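Local coordinates for putative sugar binding protein (PDB 3KEZ), which probably binds sugars at the bacterial outer membrane as a SusD-family nutrient-binding protein, and carries a calcium ion, at residues G135-K140 with Y431-H436; N383-R388 with I403-T408; M125-L130 with L146-V151; E214-A219 with L342-A347. All blocks are in the same frame, centred on the assembly; numbering follows the deposited sequence.

Contacts 1, 2 and 4 form a connected chain through the fold. Contacts 1 and 2 lie with centres about 14 Å apart and touch where W433 CE3 packs 3.3 Å from I403 O. Contacts 2 and 4, centres about 15 Å apart, are joined by polar bonds: the salt bridge from R404 NH1 to E346 OE2 (2.8 Å), and a probable hydrogen bond from R388 NH1 to N343 OD1. Contact 3 stands beside contact 1, about 16 Å between centres, without touching it; one ethanediol bonds to both Y136 and L146. Contacts 3 and 4 are farther apart, about 23 Å between centres. All four lie away from the calcium site of N261, Q322, E325, D329 and N331.

Contact 1: residues G135-K140 with Y431-H436; sequences GYPYLK and YDWNFH. With PO4 (phosphate ion), chain D; EDO (1,2-ethanediol), chain E; EDO (1,2-ethanediol), chain I.
K140 lies along the indole of W433, the two side chains pointing opposite ways, and its ammonium end bonds to the backbone of the same tryptophan. K140 CA sits 3.5 Å from the centroid of the six-membered ring, only 10° off the normal, a CH-pi contact over the face. CB and CG continue across CD2 towards the five-membered ring. Because the chain is extended from an anti start (chi1 -176°), NZ reaches beyond the ring and donates to W433 O at 2.9 Å, tilted 28° from the carbonyl plane. There it stands 3.3 Å above the plane of the Y136 ring, over its centre, while Y136 CE1 lies 3.3 Å from the same W433 O. A water links NZ to N434 OD1. W433 is the second residue of a type I beta turn from D432 to F435, combined with an Asx turn in which D432 OD1 accepts from N434 N at 2.8 Å. The pairing brings a surface loop of the SusD-family C-terminal region onto residues 136-140, the link after helix 109-134 and the short, weakly bonded helical turn that follows. P137 CG meets W433 CE3 and CB, and I403 packs against both residues. H436, just past the turn, meets Y136 OH with its CA and CB; its backbone N and ND1 (2.6 Å) both donate to O4 of a phosphate probably from the crystallisation liquor.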
loop_
_atom_site.group_PDB
_atom_site.type_symbol
_atom_site.label_atom_id
_atom_site.label_comp_id
_atom_site.label_asym_id
_atom_site.label_seq_id
_atom_site.Cartn_x
_atom_site.Cartn_y
_atom_site.Cartn_z
ATOM N N GLY A 135 3.205 -14.617 -3.242
ATOM C CA GLY A 135 4.483 -15.260 -2.911
ATOM C C GLY A 135 4.943 -15.002 -1.488
ATOM O O GLY A 135 4.720 -13.926 -0.931
ATOM N N TYR A 136 5.584 -16.005 -0.882
ATOM C CA TYR A 136 6.155 -15.851 0.451
ATOM C C TYR A 136 7.143 -14.675 0.518
ATOM O O TYR A 136 7.830 -14.371 -0.453
ATOM C CB TYR A 136 6.831 -17.155 0.906
ATOM C CG TYR A 136 5.840 -18.212 1.226
ATOM C CD1 TYR A 136 4.924 -18.033 2.233
ATOM C CD2 TYR A 136 5.827 -19.400 0.546
ATOM C CE1 TYR A 136 3.982 -19.025 2.552
ATOM C CE2 TYR A 136 4.902 -20.384 0.853
ATOM C CZ TYR A 136 3.982 -20.188 1.845
ATOM O OH TYR A 136 3.069 -21.174 2.148
ATOM N N PRO A 137 7.193 -13.986 1.668
ATOM C CA PRO A 137 8.100 -12.832 1.844
ATOM C C PRO A 137 9.537 -13.177 1.531
ATOM O O PRO A 137 10.015 -14.271 1.875
ATOM C CB PRO A 137 7.973 -12.502 3.333
ATOM C CG PRO A 137 7.365 -13.704 3.946
ATOM C CD PRO A 137 6.537 -14.357 2.922
ATOM N N TYR A 138 10.216 -12.226 0.919
ATOM C CA TYR A 138 11.590 -12.359 0.474
ATOM C C TYR A 138 12.479 -12.968 1.556
ATOM O O TYR A 138 13.150 -13.979 1.315
ATOM C CB TYR A 138 12.134 -10.993 0.054
ATOM C CG TYR A 138 13.520 -11.104 -0.506
ATOM C CD1 TYR A 138 14.627 -11.082 0.339
ATOM C CD2 TYR A 138 13.736 -11.299 -1.885
ATOM C CE1 TYR A 138 15.894 -11.218 -0.153
ATOM C CE2 TYR A 138 15.008 -11.447 -2.376
ATOM C CZ TYR A 138 16.082 -11.416 -1.497
ATOM O OH TYR A 138 17.356 -11.575 -1.936
ATOM N N LEU A 139 12.449 -12.378 2.760
ATOM C CA LEU A 139 13.366 -12.786 3.813
ATOM C C LEU A 139 13.109 -14.166 4.414
ATOM O O LEU A 139 13.949 -14.673 5.148
ATOM C CB LEU A 139 13.428 -11.735 4.912
ATOM C CG LEU A 139 14.040 -10.454 4.451
ATOM C CD1 LEU A 139 13.768 -9.436 5.530
ATOM C CD2 LEU A 139 15.598 -10.707 4.189
ATOM N N LYS A 140 11.997 -14.799 4.081
ATOM C CA LYS A 140 11.795 -16.209 4.463
ATOM C C LYS A 140 12.921 -17.115 3.926
ATOM O O LYS A 140 13.432 -17.990 4.640
ATOM C CB LYS A 140 10.438 -16.727 3.969
ATOM C CG LYS A 140 10.096 -18.156 4.406
ATOM C CD LYS A 140 8.686 -18.579 3.999
ATOM C CE LYS A 140 8.292 -19.983 4.438
ATOM N NZ LYS A 140 7.054 -20.455 3.741
ATOM N N TYR A 431 -0.223 -16.778 13.403
ATOM C CA TYR A 431 0.383 -17.339 12.178
ATOM C C TYR A 431 1.601 -16.496 11.734
ATOM O O TYR A 431 1.720 -15.313 12.053
ATOM C CB TYR A 431 -0.661 -17.433 11.051
ATOM C CG TYR A 431 -1.561 -16.207 10.958
ATOM C CD1 TYR A 431 -2.754 -16.142 11.684
ATOM C CD2 TYR A 431 -1.206 -15.109 10.165
ATOM C CE1 TYR A 431 -3.584 -14.992 11.627
ATOM C CE2 TYR A 431 -2.001 -13.976 10.100
ATOM C CZ TYR A 431 -3.203 -13.913 10.853
ATOM O OH TYR A 431 -4.024 -12.785 10.796
ATOM N N ASP A 432 2.483 -17.140 10.992
ATOM C CA ASP A 432 3.729 -16.564 10.553
ATOM C C ASP A 432 3.905 -16.913 9.084
ATOM O O ASP A 432 2.975 -17.376 8.477
ATOM C CB ASP A 432 4.884 -17.085 11.410
ATOM C CG ASP A 432 4.995 -18.604 11.416
ATOM O OD1 ASP A 432 4.621 -19.307 10.423
ATOM O OD2 ASP A 432 5.483 -19.113 12.442
ATOM N N TRP A 433 5.103 -16.726 8.531
ATOM C CA TRP A 433 5.337 -16.972 7.106
ATOM C C TRP A 433 5.301 -18.445 6.684
ATOM O O TRP A 433 5.487 -18.745 5.500
ATOM C CB TRP A 433 6.610 -16.258 6.632
ATOM C CG TRP A 433 7.926 -16.696 7.284
ATOM C CD1 TRP A 433 8.228 -17.913 7.845
ATOM C CD2 TRP A 433 9.117 -15.917 7.358
ATOM N NE1 TRP A 433 9.532 -17.921 8.302
ATOM C CE2 TRP A 433 10.092 -16.697 8.017
ATOM C CE3 TRP A 433 9.444 -14.617 6.959
ATOM C CZ2 TRP A 433 11.365 -16.222 8.256
ATOM C CZ3 TRP A 433 10.710 -14.154 7.186
ATOM C CH2 TRP A 433 11.654 -14.938 7.834
ATOM N N ASN A 434 5.001 -19.343 7.630
ATOM C CA ASN A 434 4.786 -20.736 7.296
ATOM C C ASN A 434 3.320 -21.017 7.053
ATOM O O ASN A 434 2.994 -22.105 6.651
ATOM C CB ASN A 434 5.344 -21.664 8.377
ATOM C CG ASN A 434 6.844 -21.534 8.520
ATOM O OD1 ASN A 434 7.566 -21.807 7.577
ATOM N ND2 ASN A 434 7.314 -21.075 9.686
ATOM N N PHE A 435 2.437 -20.056 7.332
ATOM C CA PHE A 435 0.994 -20.293 7.175
ATOM C C PHE A 435 0.667 -20.129 5.684
ATOM O O PHE A 435 0.914 -19.071 5.106
ATOM C CB PHE A 435 0.237 -19.277 8.018
ATOM C CG PHE A 435 -1.257 -19.335 7.908
ATOM C CD1 PHE A 435 -1.941 -20.539 7.882
ATOM C CD2 PHE A 435 -1.978 -18.145 7.904
ATOM C CE1 PHE A 435 -3.335 -20.553 7.824
ATOM C CE2 PHE A 435 -3.361 -18.149 7.855
ATOM C CZ PHE A 435 -4.038 -19.350 7.832
ATOM N N HIS A 436 0.118 -21.169 5.068
ATOM C CA HIS A 436 -0.005 -21.190 3.613
ATOM C C HIS A 436 -1.038 -20.227 3.127
ATOM O O HIS A 436 -0.982 -19.797 1.974
ATOM C CB HIS A 436 -0.271 -22.584 3.095
ATOM C CG HIS A 436 -1.687 -23.061 3.271
ATOM N ND1 HIS A 436 -2.170 -23.522 4.477
ATOM C CD2 HIS A 436 -2.700 -23.214 2.378
ATOM C CE1 HIS A 436 -3.424 -23.925 4.327
ATOM N NE2 HIS A 436 -3.774 -23.747 3.064
HETATM P P PO4 D . 0.201 -24.485 7.334
HETATM O O1 PO4 D . 0.735 -25.517 6.392
HETATM O O2 PO4 D . -0.789 -25.046 8.318
HETATM O O3 PO4 D . 1.357 -23.909 8.140
HETATM O O4 PO4 D . -0.487 -23.453 6.484
HETATM C C1 EDO E . 5.361 -20.810 -2.858
HETATM O O1 EDO E . 6.602 -21.113 -3.515
HETATM C C2 EDO E . 4.907 -19.352 -3.018
HETATM O O2 EDO E . 5.887 -18.339 -2.704
HETATM C C1 EDO I . 6.472 -22.431 12.569
HETATM O O1 EDO I . 5.304 -21.722 12.153
HETATM C C2 EDO I . 6.346 -22.690 14.057
HETATM O O2 EDO I . 5.322 -23.658 14.257
HETATM O O HOH W 1 0.352 -21.031 0.053
HETATM O O HOH W 2 6.955 -22.795 5.091
#

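Contact 2: residues N383-R388 with I403-T408; sequences NVLDER and IRNGMT
L385 points from helix 381-392 at three residues of the 403-408 segment. CB heads toward that segment, and CG, the branch point, lies anti to the carbonyl carbon (chi1 -64°) and directs both methyls at it. CD1 goes farthest: it meets N405 ND2 tip to tip at 3.6 Å, and the selenium of selenomethionine M407 at 3.7 Å. The extended chain of M407 also brings its CE near the same methyl. CD2, the other branch, comes to 4.0 Å from R404 NH2. One turn along the helix, R388 presents a face of its guanidinium to the edge of that of R404, the planes 83° apart. R404 NH2 stands over that face, 4.2 Å from R388 NE. D401 probably offsets this approach of like charges, since its OD2 pairs with R388 NE and its OD1 with R404 NE. R388 is further engaged by E339 and N343, and R404 by E346 of helix 337-350. N405 ND2 gives a hydrogen bond to D401 O, and it also lies 3.4 Å above the R404 guanidinium plane, toward its rim. R404 and N405 occupy the middle of a type I beta turn from I403 to G406, closed by G406 N to I403 O. With M407 N bonded to the carbonyl five residues back, G406 (phi 63°) is the C-prime residue of a Schellman motif, a characteristic ending of an alpha-helix, here helix 398-403.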
loop_
_atom_site.group_PDB
_atom_site.type_symbol
_atom_site.label_atom_id
_atom_site.label_comp_id
_atom_site.label_asym_id
_atom_site.label_seq_id
_atom_site.Cartn_x
_atom_site.Cartn_y
_atom_site.Cartn_z
ATOM N N ASN A 383 9.835 -1.467 18.423
ATOM C CA ASN A 383 9.468 -0.081 18.764
ATOM C C ASN A 383 8.998 0.654 17.509
ATOM O O ASN A 383 7.981 1.345 17.523
ATOM C CB ASN A 383 10.665 0.728 19.304
ATOM C CG ASN A 383 11.161 0.298 20.685
ATOM O OD1 ASN A 383 12.267 0.689 21.056
ATOM N ND2 ASN A 383 10.366 -0.414 21.466
ATOM N N VAL A 384 9.761 0.504 16.420
ATOM C CA VAL A 384 9.437 1.167 15.178
ATOM C C VAL A 384 8.137 0.642 14.557
ATOM O O VAL A 384 7.259 1.434 14.167
ATOM C CB VAL A 384 10.601 1.156 14.171
ATOM C CG1 VAL A 384 10.143 1.739 12.849
ATOM C CG2 VAL A 384 11.788 1.955 14.709
ATOM N N LEU A 385 7.991 -0.668 14.513
ATOM C CA LEU A 385 6.756 -1.287 14.014
ATOM C C LEU A 385 5.495 -0.969 14.875
ATOM O O LEU A 385 4.386 -0.831 14.347
ATOM C CB LEU A 385 6.953 -2.779 13.866
ATOM C CG LEU A 385 7.995 -3.270 12.843
ATOM C CD1 LEU A 385 8.082 -4.777 12.813
ATOM C CD2 LEU A 385 7.741 -2.675 11.419
ATOM N N ASP A 386 5.678 -0.843 16.180
ATOM C CA ASP A 386 4.615 -0.381 17.048
ATOM C C ASP A 386 4.162 1.054 16.799
ATOM O O ASP A 386 2.984 1.321 16.873
ATOM C CB ASP A 386 4.956 -0.586 18.512
ATOM C CG ASP A 386 4.723 -2.033 18.950
ATOM O OD1 ASP A 386 4.186 -2.837 18.146
ATOM O OD2 ASP A 386 5.162 -2.371 20.060
ATOM N N GLU A 387 5.089 1.966 16.482
ATOM C CA GLU A 387 4.692 3.262 15.962
ATOM C C GLU A 387 4.037 3.167 14.560
ATOM O O GLU A 387 2.989 3.785 14.306
ATOM C CB GLU A 387 5.874 4.211 15.932
ATOM C CG GLU A 387 5.503 5.697 15.737
ATOM C CD GLU A 387 4.660 6.268 16.858
ATOM O OE1 GLU A 387 4.759 5.791 18.006
ATOM O OE2 GLU A 387 3.897 7.217 16.591
ATOM N N ARG A 388 4.637 2.399 13.662
ATOM C CA ARG A 388 4.136 2.273 12.290
ATOM C C ARG A 388 2.664 1.772 12.262
ATOM O O ARG A 388 1.849 2.264 11.491
ATOM C CB ARG A 388 5.043 1.315 11.502
ATOM C CG ARG A 388 4.758 1.171 10.016
ATOM C CD ARG A 388 5.475 -0.057 9.421
ATOM N NE ARG A 388 5.327 -0.107 7.977
ATOM C CZ ARG A 388 5.982 0.704 7.122
ATOM N NH1 ARG A 388 6.856 1.615 7.543
ATOM N NH2 ARG A 388 5.739 0.608 5.826
ATOM N N ILE A 403 4.827 -10.083 9.023
ATOM C CA ILE A 403 5.190 -11.335 8.372
ATOM C C ILE A 403 6.582 -11.208 7.713
ATOM O O ILE A 403 7.383 -12.137 7.778
ATOM C CB ILE A 403 4.123 -11.785 7.352
ATOM C CG1 ILE A 403 2.826 -12.241 8.047
ATOM C CG2 ILE A 403 4.683 -12.898 6.435
ATOM C CD1 ILE A 403 2.956 -13.497 9.006
ATOM N N ARG A 404 6.873 -10.044 7.130
ATOM C CA ARG A 404 8.109 -9.845 6.367
ATOM C C ARG A 404 9.331 -9.903 7.245
ATOM O O ARG A 404 10.464 -10.135 6.779
ATOM C CB ARG A 404 8.064 -8.510 5.613
ATOM C CG ARG A 404 8.239 -7.237 6.446
ATOM C CD ARG A 404 8.035 -6.024 5.532
ATOM N NE ARG A 404 7.802 -4.773 6.252
ATOM C CZ ARG A 404 8.738 -4.031 6.853
ATOM N NH1 ARG A 404 9.990 -4.446 6.963
ATOM N NH2 ARG A 404 8.370 -2.922 7.478
ATOM N N ASN A 405 9.110 -9.609 8.524
ATOM C CA ASN A 405 10.165 -9.606 9.509
ATOM C C ASN A 405 10.306 -10.919 10.263
ATOM O O ASN A 405 11.019 -10.983 11.283
ATOM C CB ASN A 405 9.950 -8.414 10.459
ATOM C CG ASN A 405 10.293 -7.115 9.811
ATOM O OD1 ASN A 405 11.426 -6.927 9.369
ATOM N ND2 ASN A 405 9.336 -6.205 9.743
ATOM N N GLY A 406 9.670 -11.973 9.774
ATOM C CA GLY A 406 9.689 -13.261 10.466
ATOM C C GLY A 406 9.040 -13.247 11.838
ATOM O O GLY A 406 9.360 -14.062 12.724
HETATM N N MSE A 407 8.093 -12.334 12.008
HETATM C CA MSE A 407 7.355 -12.261 13.218
HETATM C C MSE A 407 6.030 -12.997 13.058
HETATM O O MSE A 407 5.593 -13.278 11.938
HETATM C CB MSE A 407 7.163 -10.808 13.625
HETATM C CG MSE A 407 8.459 -10.116 13.972
HETATM SE SE MSE A 407 8.166 -8.227 14.132
HETATM C CE MSE A 407 9.859 -7.670 14.720
ATOM N N THR A 408 5.419 -13.356 14.183
ATOM C CA THR A 408 4.144 -14.072 14.192
ATOM C C THR A 408 3.010 -13.053 14.376
ATOM O O THR A 408 3.018 -12.290 15.337
ATOM C CB THR A 408 4.104 -15.107 15.326
ATOM O OG1 THR A 408 5.272 -15.951 15.238
ATOM C CG2 THR A 408 2.821 -15.982 15.295
#

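Contact 3: residues M125-L130 with L146-V151; sequences MALFDL and LGVPIV. With EDO (1,2-ethanediol), chain E.
L127, with CG anti to its backbone N (chi1 180°, chi2 55°), and V148, whose chi1 of -60° puts CG2 between its backbone N and carbonyl carbon, bring L127 CD1 against V148 CG2. The two side chains lie antiparallel, with these methyls 3.5 Å apart, a close fit. This is an apolar seam between a long helix, 109-134, and the extended loop that follows helix 138-141, within the N-terminal region of a SusD-family fold, a member of the TPR clan. V148 is the main loop residue in it. Its CG2 touches both leucines, since L130 CB lies 3.9 Å away, and CG1 rests 3.8 Å from L130 O. Farther along the loop, I150 CG1 reaches L127 CD2 at 4.3 Å, so that the two methyls of L127 meet different loop residues. No hydrogen bond crosses between the segments; loop backbone groups are met from elsewhere. N164 pairs with the backbone of G147 and V148 and takes the amide of I150 on its side chain, and the hydroxyl of Y86, in helix 80-96, bonds P149 O. I150 also packs on E168 and E172 of helix 166-183. Ahead of V148 in the chain, an ethanediol, probably from the crystallisation liquor, spans the backbone of L146: the amide N donates to O1 at 3.0 Å, and O2 gives its proton to L146 O at 2.7 Å.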
loop_
_atom_site.group_PDB
_atom_site.type_symbol
_atom_site.label_atom_id
_atom_site.label_comp_id
_atom_site.label_asym_id
_atom_site.label_seq_id
_atom_site.Cartn_x
_atom_site.Cartn_y
_atom_site.Cartn_z
HETATM N N MSE A 125 5.325 -1.005 -8.713
HETATM C CA MSE A 125 4.270 -1.099 -7.723
HETATM C C MSE A 125 3.397 -2.301 -7.962
HETATM O O MSE A 125 3.088 -3.062 -7.028
HETATM C CB MSE A 125 3.421 0.173 -7.721
HETATM C CG MSE A 125 2.325 0.166 -6.694
HETATM SE SE MSE A 125 1.193 1.741 -6.972
HETATM C CE MSE A 125 2.562 3.132 -6.864
ATOM N N ALA A 126 2.950 -2.456 -9.196
ATOM C CA ALA A 126 1.981 -3.525 -9.493
ATOM C C ALA A 126 2.630 -4.907 -9.319
ATOM O O ALA A 126 2.003 -5.828 -8.759
ATOM C CB ALA A 126 1.395 -3.358 -10.904
ATOM N N LEU A 127 3.875 -5.062 -9.789
ATOM C CA LEU A 127 4.558 -6.345 -9.641
ATOM C C LEU A 127 4.888 -6.588 -8.151
ATOM O O LEU A 127 4.786 -7.716 -7.683
ATOM C CB LEU A 127 5.809 -6.463 -10.520
ATOM C CG LEU A 127 6.646 -7.777 -10.466
ATOM C CD1 LEU A 127 5.765 -8.964 -10.752
ATOM C CD2 LEU A 127 7.824 -7.675 -11.466
ATOM N N PHE A 128 5.212 -5.537 -7.402
ATOM C CA PHE A 128 5.428 -5.675 -5.943
ATOM C C PHE A 128 4.154 -6.194 -5.259
ATOM O O PHE A 128 4.213 -7.136 -4.453
ATOM C CB PHE A 128 5.907 -4.354 -5.333
ATOM C CG PHE A 128 6.116 -4.396 -3.833
ATOM C CD1 PHE A 128 7.045 -5.242 -3.261
ATOM C CD2 PHE A 128 5.411 -3.528 -2.988
ATOM C CE1 PHE A 128 7.275 -5.221 -1.879
ATOM C CE2 PHE A 128 5.617 -3.533 -1.638
ATOM C CZ PHE A 128 6.561 -4.346 -1.082
ATOM N N ASP A 129 2.997 -5.630 -5.609
ATOM C CA ASP A 129 1.756 -6.101 -5.020
ATOM C C ASP A 129 1.470 -7.552 -5.397
ATOM O O ASP A 129 1.078 -8.350 -4.543
ATOM C CB ASP A 129 0.574 -5.161 -5.344
ATOM C CG ASP A 129 0.420 -4.056 -4.329
ATOM O OD1 ASP A 129 0.495 -4.398 -3.133
ATOM O OD2 ASP A 129 0.259 -2.856 -4.701
ATOM N N LEU A 130 1.673 -7.923 -6.656
ATOM C CA LEU A 130 1.460 -9.316 -7.033
ATOM C C LEU A 130 2.415 -10.208 -6.214
ATOM O O LEU A 130 2.029 -11.251 -5.742
ATOM C CB LEU A 130 1.662 -9.564 -8.541
ATOM C CG LEU A 130 0.556 -9.148 -9.527
ATOM C CD1 LEU A 130 1.118 -9.092 -10.949
ATOM C CD2 LEU A 130 -0.605 -10.113 -9.473
ATOM N N LEU A 146 8.328 -19.149 -5.075
ATOM C CA LEU A 146 7.695 -18.665 -6.291
ATOM C C LEU A 146 7.004 -17.309 -6.042
ATOM O O LEU A 146 6.248 -17.163 -5.077
ATOM C CB LEU A 146 6.671 -19.682 -6.753
ATOM C CG LEU A 146 7.208 -21.033 -7.215
ATOM C CD1 LEU A 146 6.036 -21.938 -7.543
ATOM C CD2 LEU A 146 8.094 -20.887 -8.439
ATOM N N GLY A 147 7.322 -16.328 -6.885
ATOM C CA GLY A 147 6.566 -15.102 -6.988
ATOM C C GLY A 147 5.453 -15.286 -8.020
ATOM O O GLY A 147 4.610 -16.189 -7.878
ATOM N N VAL A 148 5.481 -14.450 -9.055
ATOM C CA VAL A 148 4.515 -14.502 -10.164
ATOM C C VAL A 148 5.275 -14.369 -11.485
ATOM O O VAL A 148 6.469 -14.082 -11.481
ATOM C CB VAL A 148 3.490 -13.384 -10.043
ATOM C CG1 VAL A 148 2.705 -13.510 -8.719
ATOM C CG2 VAL A 148 4.204 -12.015 -10.145
ATOM N N PRO A 149 4.596 -14.563 -12.632
ATOM C CA PRO A 149 5.275 -14.293 -13.882
ATOM C C PRO A 149 5.635 -12.841 -14.101
ATOM O O PRO A 149 4.794 -11.960 -13.952
ATOM C CB PRO A 149 4.239 -14.715 -14.950
ATOM C CG PRO A 149 3.399 -15.744 -14.259
ATOM C CD PRO A 149 3.291 -15.214 -12.851
ATOM N N ILE A 150 6.874 -12.620 -14.508
ATOM C CA ILE A 150 7.374 -11.311 -14.915
ATOM C C ILE A 150 6.986 -11.201 -16.391
ATOM O O ILE A 150 7.476 -11.963 -17.226
ATOM C CB ILE A 150 8.902 -11.249 -14.750
ATOM C CG1 ILE A 150 9.267 -11.346 -13.243
ATOM C CG2 ILE A 150 9.486 -9.965 -15.404
ATOM C CD1 ILE A 150 10.741 -11.748 -12.969
ATOM N N VAL A 151 6.122 -10.248 -16.684
ATOM C CA VAL A 151 5.620 -9.993 -18.020
ATOM C C VAL A 151 6.051 -8.601 -18.402
ATOM O O VAL A 151 5.621 -7.628 -17.797
ATOM C CB VAL A 151 4.085 -10.079 -18.022
ATOM C CG1 VAL A 151 3.534 -9.734 -19.413
ATOM C CG2 VAL A 151 3.634 -11.472 -17.560
HETATM C C1 EDO E . 5.361 -20.810 -2.858
HETATM O O1 EDO E . 6.602 -21.113 -3.515
HETATM C C2 EDO E . 4.907 -19.352 -3.018
HETATM O O2 EDO E . 5.887 -18.339 -2.704
#

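Contact 4: residues E214-A219 with L342-A347; sequences EALTMA and LNAAEA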
loop_
_atom_site.group_PDB
_atom_site.type_symbol
_atom_site.label_atom_id
_atom_site.label_comp_id
_atom_site.label_asym_id
_atom_site.label_seq_id
_atom_site.Cartn_x
_atom_site.Cartn_y
_atom_site.Cartn_z
ATOM N N GLU A 214 20.161 0.752 1.482
ATOM C CA GLU A 214 19.475 1.287 0.325
ATOM C C GLU A 214 18.070 1.794 0.746
ATOM O O GLU A 214 17.621 2.856 0.278
ATOM C CB GLU A 214 19.361 0.187 -0.748
ATOM C CG GLU A 214 20.713 -0.257 -1.343
ATOM C CD GLU A 214 21.468 -1.355 -0.547
ATOM O OE1 GLU A 214 21.071 -1.770 0.588
ATOM O OE2 GLU A 214 22.517 -1.806 -1.071
ATOM N N ALA A 215 17.381 1.053 1.619
ATOM C CA ALA A 215 16.123 1.541 2.176
ATOM C C ALA A 215 16.338 2.941 2.811
ATOM O O ALA A 215 15.566 3.866 2.574
ATOM C CB ALA A 215 15.578 0.616 3.197
ATOM N N LEU A 216 17.397 3.076 3.609
ATOM C CA LEU A 216 17.636 4.303 4.356
ATOM C C LEU A 216 17.927 5.463 3.450
ATOM O O LEU A 216 17.355 6.559 3.612
ATOM C CB LEU A 216 18.798 4.141 5.307
ATOM C CG LEU A 216 19.106 5.371 6.175
ATOM C CD1 LEU A 216 17.927 5.747 7.082
ATOM C CD2 LEU A 216 20.352 5.077 7.045
ATOM N N THR A 217 18.797 5.233 2.466
ATOM C CA THR A 217 19.136 6.286 1.513
ATOM C C THR A 217 17.914 6.775 0.784
ATOM O O THR A 217 17.718 8.004 0.624
ATOM C CB THR A 217 20.197 5.835 0.506
ATOM O OG1 THR A 217 21.355 5.494 1.254
ATOM C CG2 THR A 217 20.540 6.974 -0.548
HETATM N N MSE A 218 17.095 5.845 0.322
HETATM C CA MSE A 218 15.922 6.259 -0.474
HETATM C C MSE A 218 14.875 6.995 0.407
HETATM O O MSE A 218 14.276 7.979 -0.057
HETATM C CB MSE A 218 15.253 5.090 -1.202
HETATM C CG MSE A 218 15.957 4.594 -2.422
HETATM SE SE MSE A 218 15.925 5.928 -3.848
HETATM C CE MSE A 218 17.335 5.139 -4.894
ATOM N N ALA A 219 14.643 6.518 1.638
ATOM C CA ALA A 219 13.678 7.188 2.541
ATOM C C ALA A 219 14.137 8.593 2.904
ATOM O O ALA A 219 13.346 9.570 2.840
ATOM C CB ALA A 219 13.417 6.346 3.786
ATOM N N LEU A 342 8.902 6.651 8.736
ATOM C CA LEU A 342 8.917 5.331 9.377
ATOM C C LEU A 342 9.859 4.345 8.696
ATOM O O LEU A 342 10.503 3.514 9.374
ATOM C CB LEU A 342 7.506 4.748 9.459
ATOM C CG LEU A 342 6.515 5.530 10.341
ATOM C CD1 LEU A 342 5.077 5.322 9.847
ATOM C CD2 LEU A 342 6.738 5.128 11.850
ATOM N N ASN A 343 9.941 4.409 7.371
ATOM C CA ASN A 343 10.936 3.614 6.646
ATOM C C ASN A 343 12.366 4.001 7.012
ATOM O O ASN A 343 13.172 3.123 7.274
ATOM C CB ASN A 343 10.686 3.721 5.132
ATOM C CG ASN A 343 9.377 3.063 4.710
ATOM O OD1 ASN A 343 8.674 2.426 5.537
ATOM N ND2 ASN A 343 9.037 3.197 3.412
ATOM N N ALA A 344 12.674 5.306 7.085
ATOM C CA ALA A 344 13.995 5.766 7.501
ATOM C C ALA A 344 14.310 5.337 8.927
ATOM O O ALA A 344 15.413 4.885 9.199
ATOM C CB ALA A 344 14.132 7.294 7.362
ATOM N N ALA A 345 13.305 5.379 9.810
ATOM C CA ALA A 345 13.489 4.965 11.199
ATOM C C ALA A 345 13.843 3.492 11.304
ATOM O O ALA A 345 14.809 3.127 11.980
ATOM C CB ALA A 345 12.267 5.282 12.028
ATOM N N GLU A 346 13.089 2.662 10.600
ATOM C CA GLU A 346 13.343 1.230 10.564
ATOM C C GLU A 346 14.741 0.899 10.005
ATOM O O GLU A 346 15.517 0.175 10.631
ATOM C CB GLU A 346 12.247 0.494 9.786
ATOM C CG GLU A 346 12.465 -1.010 9.747
ATOM C CD GLU A 346 11.364 -1.800 9.006
ATOM O OE1 GLU A 346 10.205 -1.349 8.900
ATOM O OE2 GLU A 346 11.680 -2.907 8.528
ATOM N N ALA A 347 15.077 1.494 8.865
ATOM C CA ALA A 347 16.376 1.258 8.232
ATOM C C ALA A 347 17.531 1.764 9.112
ATOM O O ALA A 347 18.590 1.149 9.135
ATOM C CB ALA A 347 16.431 1.913 6.847
#
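Two helices pack here in a roughly antiparallel pair, A215, L216 and A219 of helix 212-229 facing N343, A344 and A347 of helix 337-350. The fold is that of the SusD family, placed in the TPR clan of helical proteins. The axes of the two short segments come within 8.2 Å at an angle of 147°, and the small side chains permit this: L216 CA and A344 CA are only 5.0 Å apart. The A347 methyl lies against the opposing backbone, its CB 3.6 Å from L216 CB and as near to L216 N, with A215 CB slightly farther off. On the next turn the A219 methyl sits over A344, its CB 3.5 Å from A344 N and 3.8 Å from A344 CB. N343 brings in CB alone, meeting A219 CB. L216 contributes the longest apolar side chain: CG anti to the backbone N (chi1 -178°), with chi2 61°, brings CD1 to 3.4 Å from A344 O and 4.1 Å from A344 CB. No hydrogen bond joins the two segments. The amide of N343 is used elsewhere, OD1 accepting from R388 and ND2 bonding to S203 and E339. Helix 195-209 packs beside the seam, with L207 touching both A215 and N343, while helix 354-368 sends K356 to L216 and Y360 to A344. Beyond helix 337-350, L342 and E346 meet helix 381-392.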